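Local coordinates for putative ferritin-like diiron-carboxylate protein TM1526 (Thermotoga maritima, PDB 1VJX), which is of unknown function but, as a ferritin-like member of the rubrerythrin family, probably binds metal ions and may act as an oxidoreductase, at residues A[59-62]-A[63-67]; A[18-21]-A[22-26]; A[69-72]-A[73-76]. All coordinates share one frame; numbering follows the deposited sequence.

Contact 1: residues A[59-62]-A[63-67]; sequences AEIF and RKMSD
R63 folds back along the helix axis over the turn that precedes it, and its guanidinium lies across the side chain of E60 and the backbone beneath. The chain is extended at chi2 and then bends at chi3 (-79°), which swings the flat group over A59 and E60. R63 NH2 comes 3.4 Å from E60 CG, and R63 NH1 lies 3.9 Å from A59 CB. E60 CA sits over one guanidinium face, toward its rim. The carboxylate of E60 is turned 76° from that plane, and E60 OE2 stays 4.6 Å from R63 NH2, too far for a salt bridge. Each charge is paired along another line instead, R63 NH1 with E27 and E60 OE2 with R56. These turns belong to helix 43-68 of the ferritin-like bundle, where R63 N donates to A59 O and S66 N to F62 O in the i to i+4 pattern. On the buried side, the F62 ring meets E26 of helix 15-36, I138 of helix 129-156 and the ring of Y119. M65, present as selenomethionine, bends at chi3 (-64°). M65 CE approaches I61 CG2 at 4.4 Å, a loose apolar touch; both residues also reach T134.

Contact 2: residues A[18-21]-A[22-26]; sequences ILTV and AIRLE
I23 packs back against the carbonyl of L19, one turn earlier on helix 15-36 of the ferritin-like bundle. I23 CB lies 3.4 Å from L19 O. Further out, I23 CG1 comes in to 3.0 Å from L19 O, and CD1 still borders that oxygen. This close run follows from chi1 of -72°, which sets CG1 beside the backbone N and anti to the carbonyl carbon, while chi2 of 169° extends CD1 onward. The same oxygen accepts the hydrogen bond from I23 N, with an N-H...O angle of 151°. Beyond these two segments I23 meets F62 of helix 43-68, so an alanine here would probably leave F62 without part of its packing surface and uncover the flank of the L19 carbonyl. On another side of the helix, V21 CG1 touches L25 CD1 at 4.2 Å, and both side chains continue onto helix 101-125, V21 at L118 and L25 at S115 and Y119. T20 and R24 lie side by side and point the same way, the methyl T20 CG2 standing 3.7 Å from R24 NE. A water in the guanidinium plane accepts from R24 NE at 2.9 Å and donates to T20 O.

Contact 3: residues A[69-72]-A[73-76]; sequences ENWD and EVDS
The backbone leaves helical angles at E69 and stays extended through N70, then coils into the single turn 71-74 before D75 departs from it. V74 N donates to N70 O at 3.0 Å, nearly straight at 169°, and D75 N donates to W71 O at 2.7 Å. N70 occupies the N-cap: its side-chain OD1 accepts from E73 N at 3.0 Å, with the donor standing above the amide carbonyl plane, and so engages an N-H at the start of the turn. The short helix follows helix 43-68 of the ferritin-like bundle, and V74 packs it against V15 and L19 of helix 15-36.

W71 and D75 run side by side in the same direction. With W71 CG anti to the backbone N, the indole lies along the D75 side chain, whose CB sits 3.8 Å from the centroid of the six-membered ring and almost on its normal, a CH-pi contact. The D75 carboxylate continues over this face, stacked at 14° to the ring plane, with D75 CG 3.5 Å from W71 CZ2; its OD1 is salt-bridged to K14. V74 CG1 meets W71 CE3 at 3.8 Å, the two side chains crossing at about a right angle. E69 OE1 and E73 OE1 are only 2.5 Å apart, a separation at which one acid group probably holds a proton. E73 OE2 accepts from the backbone N-H groups of V127 and N128, which hold the end of that side chain.

Contacts 1 and 2 lie on neighbouring helices, 43-68 and 15-36, with centres about 9 Å apart. F62 is the main bridge: its CB reaches I23 CG1 at 3.5 Å, and its CE2 reaches E26 CG at 3.7 Å. L19 makes a second crossing, where its CD1 meets S66 CA at 3.4 Å, and the same methyl lies 4.0 Å from V74 CG2, joining contact 2 to contact 3 although their centres are about 16 Å apart. Contacts 1 and 3 adjoin only through the chain. Contact 2 contributes E26 to a cluster of acids with E55 and E142, and E26 OE1 is hydrogen-bonded to H58 ND1, a grouping consistent with the carboxylate diiron site of this family, although no metal position is established here.

Contact 1: residues A[59-62]-A[63-67]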
ATOM      1  N   ALA A  59      -5.395  -6.156  -1.018  1.00 48.69           N
ATOM      2  CA  ALA A  59      -6.207  -5.682  -2.141  1.00 48.92           C
ATOM      3  C   ALA A  59      -7.536  -6.431  -2.219  1.00 48.92           C
ATOM      4  O   ALA A  59      -8.562  -5.835  -2.449  1.00 47.98           O
ATOM      5  CB  ALA A  59      -5.441  -5.860  -3.464  1.00 48.90           C
ATOM      6  N   GLU A  60      -7.480  -7.754  -2.046  1.00 49.75           N
ATOM      7  CA  GLU A  60      -8.672  -8.611  -2.033  1.00 50.21           C
ATOM      8  C   GLU A  60      -9.608  -8.223  -0.890  1.00 49.29           C
ATOM      9  O   GLU A  60     -10.800  -8.426  -0.967  1.00 49.30           O
ATOM     10  CB  GLU A  60      -8.280 -10.085  -1.858  1.00 50.07           C
ATOM     11  CG  GLU A  60      -7.723 -10.782  -3.097  1.00 51.96           C
ATOM     12  CD  GLU A  60      -7.157 -12.207  -2.836  1.00 53.77           C
ATOM     13  OE1 GLU A  60      -7.099 -12.685  -1.650  1.00 58.46           O
ATOM     14  OE2 GLU A  60      -6.737 -12.861  -3.837  1.00 57.02           O
ATOM     15  N   ILE A  61      -9.058  -7.691   0.197  1.00 48.91           N
ATOM     16  CA  ILE A  61      -9.885  -7.339   1.356  1.00 48.27           C
ATOM     17  C   ILE A  61     -10.580  -6.023   1.076  1.00 48.32           C
ATOM     18  O   ILE A  61     -11.785  -5.892   1.308  1.00 48.57           O
ATOM     19  CB  ILE A  61      -9.043  -7.308   2.648  1.00 48.02           C
ATOM     20  CG1 ILE A  61      -8.769  -8.739   3.097  1.00 45.97           C
ATOM     21  CG2 ILE A  61      -9.731  -6.473   3.757  1.00 47.45           C
ATOM     22  CD1 ILE A  61      -7.654  -8.842   4.066  1.00 46.16           C
ATOM     23  N   PHE A  62      -9.791  -5.056   0.594  1.00 47.95           N
ATOM     24  CA  PHE A  62     -10.319  -3.770   0.146  1.00 47.60           C
ATOM     25  C   PHE A  62     -11.354  -3.892  -1.004  1.00 46.85           C
ATOM     26  O   PHE A  62     -12.285  -3.101  -1.068  1.00 45.84           O
ATOM     27  CB  PHE A  62      -9.178  -2.839  -0.291  1.00 47.12           C
ATOM     28  CG  PHE A  62      -8.400  -2.249   0.827  1.00 47.50           C
ATOM     29  CD1 PHE A  62      -8.993  -1.942   2.051  1.00 47.50           C
ATOM     30  CD2 PHE A  62      -7.041  -1.946   0.638  1.00 47.87           C
ATOM     31  CE1 PHE A  62      -8.228  -1.382   3.082  1.00 51.30           C
ATOM     32  CE2 PHE A  62      -6.282  -1.379   1.633  1.00 48.28           C
ATOM     33  CZ  PHE A  62      -6.852  -1.102   2.875  1.00 49.90           C
ATOM     34  N   ARG A  63     -11.170  -4.825  -1.927  1.00 47.50           N
ATOM     35  CA  ARG A  63     -12.168  -4.988  -3.033  1.00 48.94           C
ATOM     36  C   ARG A  63     -13.488  -5.509  -2.436  1.00 49.58           C
ATOM     37  O   ARG A  63     -14.551  -4.991  -2.717  1.00 50.80           O
ATOM     38  CB  ARG A  63     -11.717  -5.971  -4.114  1.00 48.42           C
ATOM     39  CG  ARG A  63     -10.576  -5.501  -4.999  1.00 50.33           C
ATOM     40  CD  ARG A  63     -10.487  -6.262  -6.361  1.00 50.91           C
ATOM     41  NE  ARG A  63      -9.859  -7.566  -6.187  1.00 52.50           N
ATOM     42  CZ  ARG A  63      -8.539  -7.781  -6.203  1.00 54.18           C
ATOM     43  NH1 ARG A  63      -7.694  -6.793  -6.447  1.00 55.89           N
ATOM     44  NH2 ARG A  63      -8.056  -9.001  -6.004  1.00 53.32           N
ATOM     45  N   LYS A  64     -13.411  -6.527  -1.592  1.00 50.19           N
ATOM     46  CA  LYS A  64     -14.605  -7.077  -0.965  1.00 50.83           C
ATOM     47  C   LYS A  64     -15.330  -5.971  -0.202  1.00 49.91           C
ATOM     48  O   LYS A  64     -16.538  -5.911  -0.159  1.00 49.08           O
ATOM     49  CB  LYS A  64     -14.193  -8.203  -0.020  1.00 51.07           C
ATOM     50  CG  LYS A  64     -15.286  -9.166   0.340  1.00 52.51           C
ATOM     51  CD  LYS A  64     -14.896  -9.983   1.606  1.00 52.86           C
ATOM     52  CE  LYS A  64     -16.014 -10.942   2.027  1.00 54.64           C
ATOM     53  NZ  LYS A  64     -15.457 -12.315   2.274  1.00 56.29           N
HETATM   54  N   MSE A  65     -14.553  -5.090   0.393  1.00 50.36           N
HETATM   55  CA  MSE A  65     -15.078  -4.053   1.295  1.00 50.81           C
HETATM   56  C   MSE A  65     -15.852  -3.021   0.498  1.00 49.92           C
HETATM   57  O   MSE A  65     -16.990  -2.660   0.868  1.00 50.56           O
HETATM   58  CB  MSE A  65     -13.947  -3.389   2.056  1.00 49.42           C
HETATM   59  CG  MSE A  65     -14.426  -2.381   3.023  1.00 52.05           C
HETATM   60 SE   MSE A  65     -13.006  -1.707   4.278  1.00 54.81          SE
HETATM   61  CE  MSE A  65     -12.474  -3.388   5.387  1.00 54.02           C
ATOM     62  N   SER A  66     -15.269  -2.584  -0.620  1.00 48.56           N
ATOM     63  CA  SER A  66     -15.938  -1.579  -1.435  1.00 48.09           C
ATOM     64  C   SER A  66     -17.242  -2.097  -2.068  1.00 47.85           C
ATOM     65  O   SER A  66     -18.140  -1.324  -2.401  1.00 47.85           O
ATOM     66  CB  SER A  66     -14.985  -1.019  -2.486  1.00 48.48           C
ATOM     67  OG  SER A  66     -15.027  -1.722  -3.690  1.00 45.23           O
ATOM     68  N   ASP A  67     -17.312  -3.404  -2.253  1.00 47.58           N
ATOM     69  CA  ASP A  67     -18.517  -4.074  -2.686  1.00 47.55           C
ATOM     70  C   ASP A  67     -19.576  -4.235  -1.589  1.00 47.89           C
ATOM     71  O   ASP A  67     -20.746  -4.075  -1.820  1.00 47.18           O
ATOM     72  CB  ASP A  67     -18.162  -5.460  -3.186  1.00 47.22           C
ATOM     73  CG  ASP A  67     -19.286  -6.078  -3.949  1.00 48.37           C
ATOM     74  OD1 ASP A  67     -20.031  -5.286  -4.620  1.00 47.85           O
ATOM     75  OD2 ASP A  67     -19.485  -7.323  -3.925  1.00 48.53           O
TER

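Contact 2: residues A[18-21]-A[22-26]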
ATOM      1  N   ILE A  18     -11.836   6.716  -1.757  1.00 48.92           N
ATOM      2  CA  ILE A  18     -10.610   6.363  -1.000  1.00 49.23           C
ATOM      3  C   ILE A  18     -10.363   4.852  -1.018  1.00 49.68           C
ATOM      4  O   ILE A  18      -9.228   4.408  -1.160  1.00 49.76           O
ATOM      5  CB  ILE A  18     -10.727   6.887   0.434  1.00 49.41           C
ATOM      6  CG1 ILE A  18     -10.842   8.406   0.443  1.00 50.53           C
ATOM      7  CG2 ILE A  18      -9.525   6.484   1.301  1.00 49.76           C
ATOM      8  CD1 ILE A  18      -9.541   9.127   0.044  1.00 53.30           C
ATOM      9  N   LEU A  19     -11.412   4.044  -0.861  1.00 49.92           N
ATOM     10  CA  LEU A  19     -11.258   2.598  -1.075  1.00 50.08           C
ATOM     11  C   LEU A  19     -10.697   2.291  -2.466  1.00 49.89           C
ATOM     12  O   LEU A  19      -9.844   1.432  -2.593  1.00 50.33           O
ATOM     13  CB  LEU A  19     -12.555   1.856  -0.949  1.00 50.15           C
ATOM     14  CG  LEU A  19     -12.996   1.407   0.402  1.00 51.60           C
ATOM     15  CD1 LEU A  19     -14.429   0.935   0.224  1.00 50.75           C
ATOM     16  CD2 LEU A  19     -12.036   0.301   0.966  1.00 54.26           C
ATOM     17  N   THR A  20     -11.196   2.965  -3.495  1.00 49.42           N
ATOM     18  CA  THR A  20     -10.706   2.734  -4.845  1.00 49.64           C
ATOM     19  C   THR A  20      -9.207   3.059  -4.897  1.00 48.35           C
ATOM     20  O   THR A  20      -8.419   2.339  -5.473  1.00 46.99           O
ATOM     21  CB  THR A  20     -11.450   3.612  -5.837  1.00 50.14           C
ATOM     22  OG1 THR A  20     -12.872   3.315  -5.830  1.00 52.90           O
ATOM     23  CG2 THR A  20     -11.016   3.268  -7.248  1.00 51.82           C
ATOM     24  N   VAL A  21      -8.835   4.159  -4.248  1.00 48.07           N
ATOM     25  CA  VAL A  21      -7.458   4.589  -4.194  1.00 46.94           C
ATOM     26  C   VAL A  21      -6.647   3.506  -3.474  1.00 46.97           C
ATOM     27  O   VAL A  21      -5.621   3.098  -3.978  1.00 46.12           O
ATOM     28  CB  VAL A  21      -7.340   5.981  -3.526  1.00 46.81           C
ATOM     29  CG1 VAL A  21      -5.917   6.258  -3.108  1.00 46.65           C
ATOM     30  CG2 VAL A  21      -7.808   7.082  -4.473  1.00 44.58           C
ATOM     31  N   ALA A  22      -7.173   3.002  -2.357  1.00 47.59           N
ATOM     32  CA  ALA A  22      -6.488   2.010  -1.519  1.00 48.75           C
ATOM     33  C   ALA A  22      -6.344   0.679  -2.210  1.00 48.52           C
ATOM     34  O   ALA A  22      -5.331  -0.006  -2.075  1.00 47.63           O
ATOM     35  CB  ALA A  22      -7.227   1.830  -0.198  1.00 49.59           C
ATOM     36  N   ILE A  23      -7.349   0.336  -3.011  1.00 48.85           N
ATOM     37  CA  ILE A  23      -7.292  -0.896  -3.750  1.00 47.65           C
ATOM     38  C   ILE A  23      -6.120  -0.808  -4.708  1.00 48.41           C
ATOM     39  O   ILE A  23      -5.356  -1.760  -4.851  1.00 48.35           O
ATOM     40  CB  ILE A  23      -8.569  -1.110  -4.470  1.00 47.70           C
ATOM     41  CG1 ILE A  23      -9.684  -1.466  -3.484  1.00 47.74           C
ATOM     42  CG2 ILE A  23      -8.443  -2.217  -5.566  1.00 45.91           C
ATOM     43  CD1 ILE A  23     -11.085  -1.441  -4.161  1.00 47.31           C
ATOM     44  N   ARG A  24      -5.966   0.335  -5.370  1.00 49.03           N
ATOM     45  CA  ARG A  24      -4.948   0.441  -6.410  1.00 49.36           C
ATOM     46  C   ARG A  24      -3.521   0.457  -5.830  1.00 49.45           C
ATOM     47  O   ARG A  24      -2.620  -0.136  -6.428  1.00 48.91           O
ATOM     48  CB  ARG A  24      -5.212   1.632  -7.308  1.00 49.76           C
ATOM     49  CG  ARG A  24      -6.315   1.412  -8.194  1.00 48.74           C
ATOM     50  CD  ARG A  24      -6.912   2.660  -8.793  1.00 51.23           C
ATOM     51  NE  ARG A  24      -8.180   2.384  -9.517  1.00 51.11           N
ATOM     52  CZ  ARG A  24      -8.452   2.746 -10.791  1.00 53.04           C
ATOM     53  NH1 ARG A  24      -7.551   3.371 -11.549  1.00 53.84           N
ATOM     54  NH2 ARG A  24      -9.645   2.466 -11.319  1.00 52.01           N
ATOM     55  N   LEU A  25      -3.358   1.073  -4.653  1.00 49.58           N
ATOM     56  CA  LEU A  25      -2.088   1.137  -3.980  1.00 50.13           C
ATOM     57  C   LEU A  25      -1.628  -0.276  -3.595  1.00 50.28           C
ATOM     58  O   LEU A  25      -0.465  -0.608  -3.803  1.00 49.00           O
ATOM     59  CB  LEU A  25      -2.131   2.081  -2.760  1.00 50.49           C
ATOM     60  CG  LEU A  25      -2.365   3.582  -3.051  1.00 50.55           C
ATOM     61  CD1 LEU A  25      -2.350   4.428  -1.764  1.00 49.94           C
ATOM     62  CD2 LEU A  25      -1.373   4.152  -4.048  1.00 50.39           C
ATOM     63  N   GLU A  26      -2.553  -1.117  -3.113  1.00 50.13           N
ATOM     64  CA  GLU A  26      -2.235  -2.505  -2.758  1.00 49.79           C
ATOM     65  C   GLU A  26      -1.949  -3.367  -3.988  1.00 50.60           C
ATOM     66  O   GLU A  26      -1.053  -4.203  -3.971  1.00 51.16           O
ATOM     67  CB  GLU A  26      -3.352  -3.125  -1.925  1.00 49.40           C
ATOM     68  CG  GLU A  26      -3.522  -2.481  -0.557  1.00 47.90           C
ATOM     69  CD  GLU A  26      -2.439  -2.823   0.460  1.00 47.17           C
ATOM     70  OE1 GLU A  26      -1.573  -3.662   0.162  1.00 44.45           O
ATOM     71  OE2 GLU A  26      -2.479  -2.257   1.591  1.00 48.10           O
TER
HETATM   72  O   HOH W   1      -9.600   0.495  -7.829  1.00 50.35           O

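Contact 3: residues A[69-72]-A[73-76]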
ATOM      1  N   GLU A  69     -19.561  -2.895   1.875  1.00 46.63           N
ATOM      2  CA  GLU A  69     -19.893  -1.811   2.812  1.00 47.39           C
ATOM      3  C   GLU A  69     -21.206  -1.084   2.440  1.00 47.17           C
ATOM      4  O   GLU A  69     -21.525  -0.908   1.259  1.00 48.35           O
ATOM      5  CB  GLU A  69     -18.746  -0.812   2.957  1.00 46.96           C
ATOM      6  CG  GLU A  69     -17.615  -1.260   3.890  1.00 47.85           C
ATOM      7  CD  GLU A  69     -18.099  -1.886   5.180  1.00 46.06           C
ATOM      8  OE1 GLU A  69     -18.492  -1.156   6.081  1.00 46.84           O
ATOM      9  OE2 GLU A  69     -18.064  -3.121   5.305  1.00 47.19           O
ATOM     10  N   ASN A  70     -21.979  -0.658   3.428  1.00 47.08           N
ATOM     11  CA  ASN A  70     -23.289  -0.053   3.115  1.00 47.67           C
ATOM     12  C   ASN A  70     -23.132   1.278   2.292  1.00 46.67           C
ATOM     13  O   ASN A  70     -22.215   2.072   2.514  1.00 46.99           O
ATOM     14  CB  ASN A  70     -24.149   0.043   4.411  1.00 49.00           C
ATOM     15  CG  ASN A  70     -24.805   1.409   4.612  1.00 52.16           C
ATOM     16  OD1 ASN A  70     -24.140   2.349   5.053  1.00 57.45           O
ATOM     17  ND2 ASN A  70     -26.115   1.513   4.324  1.00 56.48           N
ATOM     18  N   TRP A  71     -23.996   1.473   1.312  1.00 45.46           N
ATOM     19  CA  TRP A  71     -23.909   2.589   0.358  1.00 44.98           C
ATOM     20  C   TRP A  71     -23.812   3.962   1.031  1.00 45.08           C
ATOM     21  O   TRP A  71     -23.039   4.826   0.640  1.00 44.00           O
ATOM     22  CB  TRP A  71     -25.121   2.514  -0.587  1.00 43.89           C
ATOM     23  CG  TRP A  71     -25.300   3.694  -1.436  1.00 43.11           C
ATOM     24  CD1 TRP A  71     -26.360   4.557  -1.436  1.00 42.56           C
ATOM     25  CD2 TRP A  71     -24.401   4.165  -2.446  1.00 41.58           C
ATOM     26  NE1 TRP A  71     -26.173   5.527  -2.394  1.00 41.70           N
ATOM     27  CE2 TRP A  71     -24.974   5.318  -3.016  1.00 41.05           C
ATOM     28  CE3 TRP A  71     -23.176   3.716  -2.940  1.00 42.27           C
ATOM     29  CZ2 TRP A  71     -24.364   6.021  -4.036  1.00 42.11           C
ATOM     30  CZ3 TRP A  71     -22.567   4.425  -3.936  1.00 42.99           C
ATOM     31  CH2 TRP A  71     -23.158   5.559  -4.480  1.00 42.38           C
ATOM     32  N   ASP A  72     -24.570   4.133   2.095  1.00 46.63           N
ATOM     33  CA  ASP A  72     -24.538   5.354   2.869  1.00 47.88           C
ATOM     34  C   ASP A  72     -23.227   5.657   3.554  1.00 49.13           C
ATOM     35  O   ASP A  72     -22.845   6.826   3.668  1.00 50.45           O
ATOM     36  CB  ASP A  72     -25.621   5.284   3.920  1.00 48.32           C
ATOM     37  CG  ASP A  72     -26.988   5.394   3.334  1.00 50.02           C
ATOM     38  OD1 ASP A  72     -27.178   5.910   2.188  1.00 50.69           O
ATOM     39  OD2 ASP A  72     -27.944   4.966   3.975  1.00 56.07           O
ATOM     40  N   GLU A  73     -22.534   4.619   4.018  1.00 49.20           N
ATOM     41  CA  GLU A  73     -21.195   4.799   4.521  1.00 49.97           C
ATOM     42  C   GLU A  73     -20.241   5.199   3.383  1.00 49.60           C
ATOM     43  O   GLU A  73     -19.591   6.244   3.410  1.00 49.94           O
ATOM     44  CB  GLU A  73     -20.681   3.500   5.179  1.00 49.97           C
ATOM     45  CG  GLU A  73     -19.258   3.653   5.701  1.00 51.49           C
ATOM     46  CD  GLU A  73     -18.667   2.390   6.305  1.00 51.02           C
ATOM     47  OE1 GLU A  73     -18.659   1.338   5.628  1.00 55.83           O
ATOM     48  OE2 GLU A  73     -18.189   2.477   7.441  1.00 47.21           O
ATOM     49  N   VAL A  74     -20.155   4.318   2.409  1.00 48.82           N
ATOM     50  CA  VAL A  74     -19.271   4.453   1.263  1.00 49.01           C
ATOM     51  C   VAL A  74     -19.463   5.746   0.450  1.00 48.80           C
ATOM     52  O   VAL A  74     -18.509   6.314  -0.087  1.00 47.98           O
ATOM     53  CB  VAL A  74     -19.473   3.160   0.414  1.00 49.69           C
ATOM     54  CG1 VAL A  74     -20.030   3.404  -0.915  1.00 49.99           C
ATOM     55  CG2 VAL A  74     -18.226   2.307   0.415  1.00 52.86           C
ATOM     56  N   ASP A  75     -20.704   6.228   0.387  1.00 48.97           N
ATOM     57  CA  ASP A  75     -21.014   7.457  -0.369  1.00 49.02           C
ATOM     58  C   ASP A  75     -20.811   8.766   0.420  1.00 49.63           C
ATOM     59  O   ASP A  75     -21.131   9.867  -0.078  1.00 49.48           O
ATOM     60  CB  ASP A  75     -22.433   7.395  -0.928  1.00 47.96           C
ATOM     61  CG  ASP A  75     -22.654   8.352  -2.083  1.00 46.67           C
ATOM     62  OD1 ASP A  75     -21.807   8.448  -3.002  1.00 42.05           O
ATOM     63  OD2 ASP A  75     -23.701   9.029  -2.144  1.00 44.71           O
ATOM     64  N   SER A  76     -20.256   8.647   1.617  1.00 50.24           N
ATOM     65  CA  SER A  76     -20.031   9.792   2.491  1.00 51.71           C
ATOM     66  C   SER A  76     -18.725  10.480   2.212  1.00 51.53           C
ATOM     67  O   SER A  76     -17.748   9.836   1.867  1.00 51.59           O
ATOM     68  CB  SER A  76     -19.975   9.375   3.970  1.00 52.35           C
ATOM     69  OG  SER A  76     -21.229   9.612   4.585  1.00 54.39           O
TER
HETATM   70  O   HOH W   2     -25.892   8.144  -0.176  1.00 52.61           O